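Local coordinates for choline dehydrogenase and related flavoproteins (Aspergillus oryzae, PDB 3Q9T), which is a formate oxidase of the glucose-methanol-choline oxidoreductase family that carries 8-formyl-FAD as its cofactor, at residues Ala160-Arg170 with Pro347-Leu355; Gly319-Arg328 with Pro409-Leu417. All coordinates share one frame; numbering follows the deposited sequence.

Contact 1: residues Ala160-Arg170 with Pro347-Leu355; sequences AELIDEMAPFR and PVGSGLLEL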
loop_
_atom_site.group_PDB
_atom_site.type_symbol
_atom_site.label_atom_id
_atom_site.label_comp_id
_atom_site.label_asym_id
_atom_site.label_seq_id
_atom_site.Cartn_x
_atom_site.Cartn_y
_atom_site.Cartn_z
ATOM N N ALA A 160 6.007 11.324 -33.702
ATOM C CA ALA A 160 7.214 11.488 -32.900
ATOM C C ALA A 160 8.357 11.950 -33.800
ATOM O O ALA A 160 8.538 11.423 -34.905
ATOM C CB ALA A 160 7.580 10.176 -32.203
ATOM N N GLU A 161 9.103 12.948 -33.340
ATOM C CA GLU A 161 10.302 13.400 -34.042
ATOM C C GLU A 161 11.378 12.378 -33.723
ATOM O O GLU A 161 11.977 12.411 -32.646
ATOM C CB GLU A 161 10.669 14.831 -33.599
ATOM C CG GLU A 161 9.498 15.812 -33.875
ATOM C CD GLU A 161 9.675 17.231 -33.315
ATOM O OE1 GLU A 161 9.271 18.194 -34.015
ATOM O OE2 GLU A 161 10.177 17.392 -32.177
ATOM N N LEU A 162 11.588 11.446 -34.656
ATOM C CA LEU A 162 12.344 10.231 -34.386
ATOM C C LEU A 162 13.782 10.475 -33.941
ATOM O O LEU A 162 14.483 11.303 -34.521
ATOM C CB LEU A 162 12.306 9.302 -35.603
ATOM C CG LEU A 162 10.903 8.766 -35.874
ATOM C CD1 LEU A 162 10.835 7.995 -37.191
ATOM C CD2 LEU A 162 10.417 7.909 -34.693
ATOM N N ILE A 163 14.208 9.758 -32.903
ATOM C CA ILE A 163 15.608 9.773 -32.471
ATOM C C ILE A 163 16.466 8.922 -33.417
ATOM O O ILE A 163 16.197 7.728 -33.569
ATOM C CB ILE A 163 15.756 9.158 -31.061
ATOM C CG1 ILE A 163 14.899 9.922 -30.052
ATOM C CG2 ILE A 163 17.226 9.152 -30.629
ATOM C CD1 ILE A 163 14.913 9.317 -28.644
ATOM N N ASP A 164 17.499 9.508 -34.033
ATOM C CA ASP A 164 18.321 8.758 -35.006
ATOM C C ASP A 164 18.935 7.455 -34.462
ATOM O O ASP A 164 18.839 6.403 -35.094
ATOM C CB ASP A 164 19.413 9.645 -35.618
ATOM C CG ASP A 164 18.856 10.643 -36.626
ATOM O OD1 ASP A 164 19.509 11.679 -36.880
ATOM O OD2 ASP A 164 17.752 10.393 -37.164
ATOM N N GLU A 165 19.562 7.544 -33.295
ATOM C CA GLU A 165 20.187 6.400 -32.647
ATOM C C GLU A 165 19.209 5.257 -32.368
ATOM O O GLU A 165 19.617 4.104 -32.245
ATOM C CB GLU A 165 20.833 6.858 -31.349
ATOM C CG GLU A 165 21.449 5.749 -30.524
ATOM C CD GLU A 165 22.206 6.282 -29.317
ATOM O OE1 GLU A 165 22.091 7.497 -29.033
ATOM O OE2 GLU A 165 22.918 5.488 -28.660
ATOM N N MET A 166 17.920 5.565 -32.284
ATOM C CA MET A 166 16.913 4.533 -32.025
ATOM C C MET A 166 16.357 3.847 -33.275
ATOM O O MET A 166 15.503 2.961 -33.164
ATOM C CB MET A 166 15.747 5.092 -31.197
ATOM C CG MET A 166 16.083 5.362 -29.738
ATOM S SD MET A 166 16.721 3.938 -28.825
ATOM C CE MET A 166 18.490 4.285 -28.849
ATOM N N ALA A 167 16.824 4.253 -34.456
ATOM C CA ALA A 167 16.372 3.621 -35.702
ATOM C C ALA A 167 16.534 2.084 -35.730
ATOM O O ALA A 167 15.594 1.371 -36.094
ATOM C CB ALA A 167 17.041 4.282 -36.940
ATOM N N PRO A 168 17.721 1.570 -35.357
ATOM C CA PRO A 168 17.913 0.111 -35.248
ATOM C C PRO A 168 16.913 -0.560 -34.287
ATOM O O PRO A 168 16.411 -1.658 -34.555
ATOM C CB PRO A 168 19.334 -0.010 -34.697
ATOM C CG PRO A 168 20.033 1.221 -35.202
ATOM C CD PRO A 168 18.978 2.309 -35.116
ATOM N N PHE A 169 16.630 0.110 -33.177
ATOM C CA PHE A 169 15.612 -0.340 -32.228
ATOM C C PHE A 169 14.242 -0.405 -32.906
ATOM O O PHE A 169 13.587 -1.454 -32.921
ATOM C CB PHE A 169 15.616 0.603 -31.017
ATOM C CG PHE A 169 14.413 0.484 -30.128
ATOM C CD1 PHE A 169 13.271 1.226 -30.386
ATOM C CD2 PHE A 169 14.438 -0.337 -29.003
ATOM C CE1 PHE A 169 12.160 1.129 -29.554
ATOM C CE2 PHE A 169 13.326 -0.430 -28.165
ATOM C CZ PHE A 169 12.195 0.310 -28.436
ATOM N N ARG A 170 13.821 0.699 -33.518
ATOM C CA ARG A 170 12.534 0.693 -34.220
ATOM C C ARG A 170 12.451 -0.397 -35.285
ATOM O O ARG A 170 11.402 -1.049 -35.453
ATOM C CB ARG A 170 12.229 2.062 -34.835
ATOM C CG ARG A 170 12.168 3.198 -33.806
ATOM C CD ARG A 170 11.609 4.458 -34.441
ATOM N NE ARG A 170 12.479 4.980 -35.485
ATOM C CZ ARG A 170 13.510 5.789 -35.261
ATOM N NH1 ARG A 170 13.809 6.180 -34.024
ATOM N NH2 ARG A 170 14.247 6.209 -36.278
ATOM N N PRO A 347 17.754 14.552 -28.887
ATOM C CA PRO A 347 16.887 13.624 -28.148
ATOM C C PRO A 347 16.341 14.222 -26.841
ATOM O O PRO A 347 15.323 13.745 -26.326
ATOM C CB PRO A 347 17.817 12.446 -27.853
ATOM C CG PRO A 347 19.173 13.074 -27.755
ATOM C CD PRO A 347 19.180 14.177 -28.782
ATOM N N VAL A 348 17.004 15.240 -26.306
ATOM C CA VAL A 348 16.431 15.972 -25.181
ATOM C C VAL A 348 14.989 16.418 -25.484
ATOM O O VAL A 348 14.165 16.523 -24.577
ATOM C CB VAL A 348 17.276 17.180 -24.783
ATOM C CG1 VAL A 348 16.529 18.040 -23.750
ATOM C CG2 VAL A 348 18.662 16.729 -24.249
ATOM N N GLY A 349 14.679 16.653 -26.759
ATOM C CA GLY A 349 13.340 17.057 -27.144
ATOM C C GLY A 349 12.395 15.890 -27.370
ATOM O O GLY A 349 11.258 16.076 -27.788
ATOM N N SER A 350 12.865 14.680 -27.089
ATOM C CA SER A 350 12.070 13.483 -27.319
ATOM C C SER A 350 11.178 13.075 -26.130
ATOM O O SER A 350 11.562 13.208 -24.961
ATOM C CB SER A 350 12.986 12.316 -27.704
ATOM O OG SER A 350 12.217 11.146 -27.927
ATOM N N GLY A 351 9.991 12.568 -26.447
ATOM C CA GLY A 351 9.105 11.977 -25.453
ATOM C C GLY A 351 9.370 10.495 -25.221
ATOM O O GLY A 351 8.678 9.862 -24.418
ATOM N N LEU A 352 10.345 9.939 -25.949
ATOM C CA LEU A 352 10.877 8.585 -25.705
ATOM C C LEU A 352 9.930 7.434 -26.018
ATOM O O LEU A 352 10.230 6.291 -25.717
ATOM C CB LEU A 352 11.392 8.439 -24.266
ATOM C CG LEU A 352 12.241 9.603 -23.758
ATOM C CD1 LEU A 352 12.575 9.450 -22.267
ATOM C CD2 LEU A 352 13.503 9.748 -24.596
ATOM N N LEU A 353 8.799 7.732 -26.638
ATOM C CA LEU A 353 7.875 6.695 -27.043
ATOM C C LEU A 353 7.601 6.949 -28.518
ATOM O O LEU A 353 7.079 8.005 -28.854
ATOM C CB LEU A 353 6.575 6.834 -26.252
ATOM C CG LEU A 353 5.689 5.610 -25.990
ATOM C CD1 LEU A 353 4.256 6.027 -25.649
ATOM C CD2 LEU A 353 5.721 4.580 -27.120
ATOM N N GLU A 354 7.942 6.001 -29.395
ATOM C CA GLU A 354 7.836 6.241 -30.849
ATOM C C GLU A 354 6.997 5.207 -31.574
ATOM O O GLU A 354 6.381 5.508 -32.600
ATOM C CB GLU A 354 9.220 6.317 -31.498
ATOM C CG GLU A 354 10.090 7.443 -30.935
ATOM C CD GLU A 354 11.516 7.397 -31.442
ATOM O OE1 GLU A 354 11.941 6.286 -31.837
ATOM O OE2 GLU A 354 12.200 8.457 -31.453
ATOM N N LEU A 355 7.020 3.983 -31.052
ATOM C CA LEU A 355 6.189 2.906 -31.551
ATOM C C LEU A 355 5.235 2.462 -30.454
ATOM O O LEU A 355 5.634 2.255 -29.293
ATOM C CB LEU A 355 7.048 1.723 -32.013
ATOM C CG LEU A 355 7.831 1.985 -33.295
ATOM C CD1 LEU A 355 8.997 1.028 -33.431
ATOM C CD2 LEU A 355 6.912 1.939 -34.528
HETATM O O HOH W 1 11.148 10.914 -30.454
HETATM O O HOH W 2 10.537 15.808 -30.246
#

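Contact 2: residues Gly319-Arg328 with Pro409-Leu417; sequences GFGMDDVLLR and PTPKTGDHL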
loop_
_atom_site.group_PDB
_atom_site.type_symbol
_atom_site.label_atom_id
_atom_site.label_comp_id
_atom_site.label_asym_id
_atom_site.label_seq_id
_atom_site.Cartn_x
_atom_site.Cartn_y
_atom_site.Cartn_z
ATOM N N GLY A 319 23.157 0.675 -26.867
ATOM C CA GLY A 319 22.782 1.425 -28.052
ATOM C C GLY A 319 21.366 1.151 -28.534
ATOM O O GLY A 319 20.967 1.612 -29.605
ATOM N N PHE A 320 20.596 0.407 -27.749
ATOM C CA PHE A 320 19.199 0.128 -28.099
ATOM C C PHE A 320 18.215 0.707 -27.081
ATOM O O PHE A 320 17.042 0.363 -27.047
ATOM C CB PHE A 320 18.988 -1.366 -28.364
ATOM C CG PHE A 320 19.648 -1.835 -29.632
ATOM C CD1 PHE A 320 18.951 -1.821 -30.836
ATOM C CD2 PHE A 320 20.977 -2.233 -29.629
ATOM C CE1 PHE A 320 19.553 -2.224 -32.007
ATOM C CE2 PHE A 320 21.593 -2.642 -30.800
ATOM C CZ PHE A 320 20.882 -2.635 -31.994
ATOM N N GLY A 321 18.715 1.628 -26.272
ATOM C CA GLY A 321 17.869 2.436 -25.422
ATOM C C GLY A 321 18.621 3.718 -25.152
ATOM O O GLY A 321 19.786 3.814 -25.488
ATOM N N MET A 322 17.967 4.688 -24.532
ATOM C CA MET A 322 18.533 6.019 -24.391
ATOM C C MET A 322 19.144 6.312 -23.027
ATOM O O MET A 322 19.579 7.439 -22.766
ATOM C CB MET A 322 17.451 7.041 -24.725
ATOM C CG MET A 322 16.978 6.937 -26.171
ATOM S SD MET A 322 18.320 7.327 -27.303
ATOM C CE MET A 322 18.801 8.966 -26.724
ATOM N N ASP A 323 19.180 5.306 -22.158
ATOM C CA ASP A 323 19.665 5.487 -20.793
ATOM C C ASP A 323 21.016 6.199 -20.725
ATOM O O ASP A 323 21.221 7.102 -19.903
ATOM C CB ASP A 323 19.763 4.136 -20.074
ATOM C CG ASP A 323 18.460 3.348 -20.130
ATOM O OD1 ASP A 323 17.930 3.130 -21.244
ATOM O OD2 ASP A 323 17.966 2.951 -19.053
ATOM N N ASP A 324 21.945 5.786 -21.578
ATOM C CA ASP A 324 23.315 6.289 -21.484
ATOM C C ASP A 324 23.440 7.729 -21.981
ATOM O O ASP A 324 24.436 8.398 -21.729
ATOM C CB ASP A 324 24.286 5.385 -22.238
ATOM C CG ASP A 324 25.643 5.296 -21.552
ATOM O OD1 ASP A 324 25.675 5.086 -20.315
ATOM O OD2 ASP A 324 26.674 5.452 -22.244
ATOM N N VAL A 325 22.417 8.194 -22.686
ATOM C CA VAL A 325 22.428 9.533 -23.235
ATOM C C VAL A 325 21.631 10.490 -22.361
ATOM O O VAL A 325 22.084 11.594 -22.066
ATOM C CB VAL A 325 21.846 9.556 -24.650
ATOM C CG1 VAL A 325 21.919 10.966 -25.214
ATOM C CG2 VAL A 325 22.572 8.543 -25.554
ATOM N N LEU A 326 20.451 10.059 -21.928
ATOM C CA LEU A 326 19.549 10.957 -21.223
ATOM C C LEU A 326 19.539 10.791 -19.705
ATOM O O LEU A 326 19.392 11.772 -18.967
ATOM C CB LEU A 326 18.137 10.832 -21.791
ATOM C CG LEU A 326 18.028 11.296 -23.246
ATOM C CD1 LEU A 326 16.664 10.931 -23.845
ATOM C CD2 LEU A 326 18.285 12.793 -23.327
ATOM N N LEU A 327 19.712 9.560 -19.239
ATOM C CA LEU A 327 19.509 9.258 -17.827
ATOM C C LEU A 327 20.738 9.462 -16.958
ATOM O O LEU A 327 20.620 9.870 -15.805
ATOM C CB LEU A 327 19.019 7.820 -17.648
ATOM C CG LEU A 327 17.557 7.586 -17.267
ATOM C CD1 LEU A 327 17.415 6.154 -16.756
ATOM C CD2 LEU A 327 17.088 8.592 -16.210
ATOM N N ARG A 328 21.908 9.148 -17.500
ATOM C CA ARG A 328 23.139 9.161 -16.723
ATOM C C ARG A 328 23.951 10.405 -17.033
ATOM O O ARG A 328 23.947 10.896 -18.160
ATOM C CB ARG A 328 23.951 7.875 -16.967
ATOM C CG ARG A 328 23.234 6.623 -16.467
ATOM C CD ARG A 328 24.079 5.367 -16.500
ATOM N NE ARG A 328 24.100 4.751 -17.824
ATOM C CZ ARG A 328 23.288 3.767 -18.202
ATOM N NH1 ARG A 328 22.385 3.282 -17.351
ATOM N NH2 ARG A 328 23.385 3.266 -19.429
ATOM N N PRO A 409 14.601 0.537 -7.909
ATOM C CA PRO A 409 15.562 1.615 -8.141
ATOM C C PRO A 409 15.907 1.738 -9.622
ATOM O O PRO A 409 15.647 0.834 -10.431
ATOM C CB PRO A 409 16.787 1.197 -7.313
ATOM C CG PRO A 409 16.623 -0.259 -7.060
ATOM C CD PRO A 409 15.153 -0.570 -7.111
ATOM N N THR A 410 16.478 2.875 -9.981
ATOM C CA THR A 410 16.969 3.063 -11.332
ATOM C C THR A 410 18.267 2.294 -11.488
ATOM O O THR A 410 19.194 2.476 -10.691
ATOM C CB THR A 410 17.226 4.536 -11.617
ATOM O OG1 THR A 410 15.997 5.267 -11.467
ATOM C CG2 THR A 410 17.763 4.702 -13.030
ATOM N N PRO A 411 18.344 1.421 -12.505
ATOM C CA PRO A 411 19.594 0.674 -12.671
ATOM C C PRO A 411 20.765 1.632 -12.896
ATOM O O PRO A 411 20.584 2.693 -13.489
ATOM C CB PRO A 411 19.341 -0.185 -13.922
ATOM C CG PRO A 411 17.855 -0.226 -14.080
ATOM C CD PRO A 411 17.350 1.088 -13.543
ATOM N N LYS A 412 21.942 1.248 -12.419
ATOM C CA LYS A 412 23.131 2.084 -12.497
ATOM C C LYS A 412 23.834 2.012 -13.854
ATOM O O LYS A 412 24.509 2.964 -14.248
ATOM C CB LYS A 412 24.106 1.702 -11.380
ATOM C CG LYS A 412 23.553 1.927 -9.974
ATOM C CD LYS A 412 24.438 1.288 -8.913
ATOM C CE LYS A 412 23.914 1.578 -7.516
ATOM N NZ LYS A 412 23.842 3.046 -7.263
ATOM N N THR A 413 23.657 0.892 -14.559
ATOM C CA THR A 413 24.303 0.642 -15.848
ATOM C C THR A 413 23.330 0.064 -16.874
ATOM O O THR A 413 22.235 -0.379 -16.528
ATOM C CB THR A 413 25.395 -0.425 -15.709
ATOM O OG1 THR A 413 24.775 -1.705 -15.509
ATOM C CG2 THR A 413 26.325 -0.119 -14.533
ATOM N N GLY A 414 23.750 0.028 -18.134
ATOM C CA GLY A 414 22.985 -0.645 -19.172
ATOM C C GLY A 414 21.893 0.204 -19.802
ATOM O O GLY A 414 21.390 1.150 -19.206
ATOM N N ASP A 415 21.530 -0.131 -21.026
ATOM C CA ASP A 415 20.398 0.520 -21.658
ATOM C C ASP A 415 19.159 -0.356 -21.410
ATOM O O ASP A 415 19.270 -1.564 -21.214
ATOM C CB ASP A 415 20.658 0.736 -23.152
ATOM C CG ASP A 415 21.722 1.804 -23.416
ATOM O OD1 ASP A 415 21.777 2.808 -22.676
ATOM O OD2 ASP A 415 22.507 1.646 -24.373
ATOM N N HIS A 416 17.987 0.252 -21.374
ATOM C CA HIS A 416 16.787 -0.519 -21.087
ATOM C C HIS A 416 15.638 -0.194 -22.021
ATOM O O HIS A 416 15.641 0.828 -22.700
ATOM C CB HIS A 416 16.374 -0.286 -19.640
ATOM C CG HIS A 416 17.441 -0.661 -18.658
ATOM N ND1 HIS A 416 18.535 0.142 -18.411
ATOM C CD2 HIS A 416 17.607 -1.773 -17.903
ATOM C CE1 HIS A 416 19.317 -0.450 -17.525
ATOM N NE2 HIS A 416 18.777 -1.612 -17.200
ATOM N N LEU A 417 14.668 -1.094 -22.063
ATOM C CA LEU A 417 13.379 -0.818 -22.667
ATOM C C LEU A 417 12.343 -0.902 -21.543
ATOM O O LEU A 417 12.396 -1.806 -20.717
ATOM C CB LEU A 417 13.085 -1.846 -23.757
ATOM C CG LEU A 417 11.630 -2.018 -24.214
ATOM C CD1 LEU A 417 11.149 -0.829 -25.033
ATOM C CD2 LEU A 417 11.487 -3.298 -25.014
HETATM O O HOH W 3 14.738 0.729 -25.341
HETATM O O HOH W 4 22.135 4.721 -24.796
#

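Contact 1: residues Ala160-Arg170 with Pro347-Leu355
The E354 carboxylate ties the first turn of helix 167-179, through R170, and the turn before it, through I163 N, to strand 353-358 of the mixed sheet. R170 NH1 forms a salt bridge with E354 OE1 at 2.9 Å, on the syn side, with the guanidinium and carboxylate planes 63° apart. The same NH1 gives a straighter bond (172°) to I163 O, in the guanidinium plane. M166 N reaches I163 O from the other face of its carbonyl plane, so two donors grip that oxygen. The second carboxylate oxygen, E354 OE2, takes I163 N at 2.8 Å. A water joins E354 OE2 to E161 O. Both carboxylate oxygens are thus bonded, and the group is fixed in rotation. L162 CD2 lies against E354 CD at 3.5 Å. The extended I163 chain (chi2 176°) sends CD1 to S350 OG, 3.3 Å away. S350 OG, which donates to that water, accepts from L352 N and so closes an ST turn. L355 CD1 packs on R170 CA at 3.6 Å. Strand 353-358 runs between strands 195-204 and 392-397. L355 touches H198. Helix 331-343 packs on P347 through V336, and helix 323-327 on L352 through L326.

Contact 2: residues Gly319-Arg328 with Pro409-Leu417
D415 OD1 is gripped by the backbone N of D324 at 3.2 Å and by a water that also donates to G321 O. R328 NH2 adds a long salt bridge to it. D324 N meets OD1 nearly in line with its C-O bond, although the bond itself is bent (139°). The other oxygen, D415 OD2, takes G319 N at 2.8 Å, almost straight. One carboxylate therefore holds the loop before helix 323-327 and an amide of the helix's first turn. D323 points toward the 409-417 segment. Its CG lies beside its own backbone N (chi1 -53°), which turns both oxygens to H416. H416 N binds D323 OD1 at 2.9 Å and H416 ND1 binds D323 OD2 at 2.9 Å. Both donors come from above the carboxylate plane, which stands 46° from the imidazole ring. F400 N is a further donor to OD2. R328 is bent at chi3 and brings NH1 to G414 O at 3.0 Å, in the guanidinium plane; NH2 adds a weak bond to that oxygen. R328 NE and NH2 both hold D324 OD1 side-on, while D324 OD2 pairs with K332. R328 CD rests on K412 O at 3.3 Å. At the rim, L327 CD1 and T410 CG2 meet tip to tip at 4.0 Å. A second water donates to both F320 O and H416 O. P409 and K412 also pack on W487 and E488 of the second subunit. The D323 and D415 carboxylates lie close together, 4.1 Å between their OD1 atoms. Amide donors and R328 probably offset this repulsion, and D323 would favour a proton on ND1 of H416.

Contacts 1 and 2 are neighbours, with centres about 14 Å apart, and both reach the same mixed sheet. Their segments alternate along the chain. They touch directly: M166 CE lies 3.4 Å from M322 SD, and L352 CD2 lies 3.5 Å from L326 CD1. P168 CB packs on F320 CE1 at 3.5 Å, and F169 CD2 on F320 O at 3.3 Å. C398 makes backbone bonds to both L352 of contact 1 and M322 of contact 2. Contact 1 is nearer the cofactor. The side chain of L353 comes within about 6 Å of the 8-formyl-FAD and about 4 Å of the side chain of FAD-binding T100. Contact 2 lies away from the annotated sites.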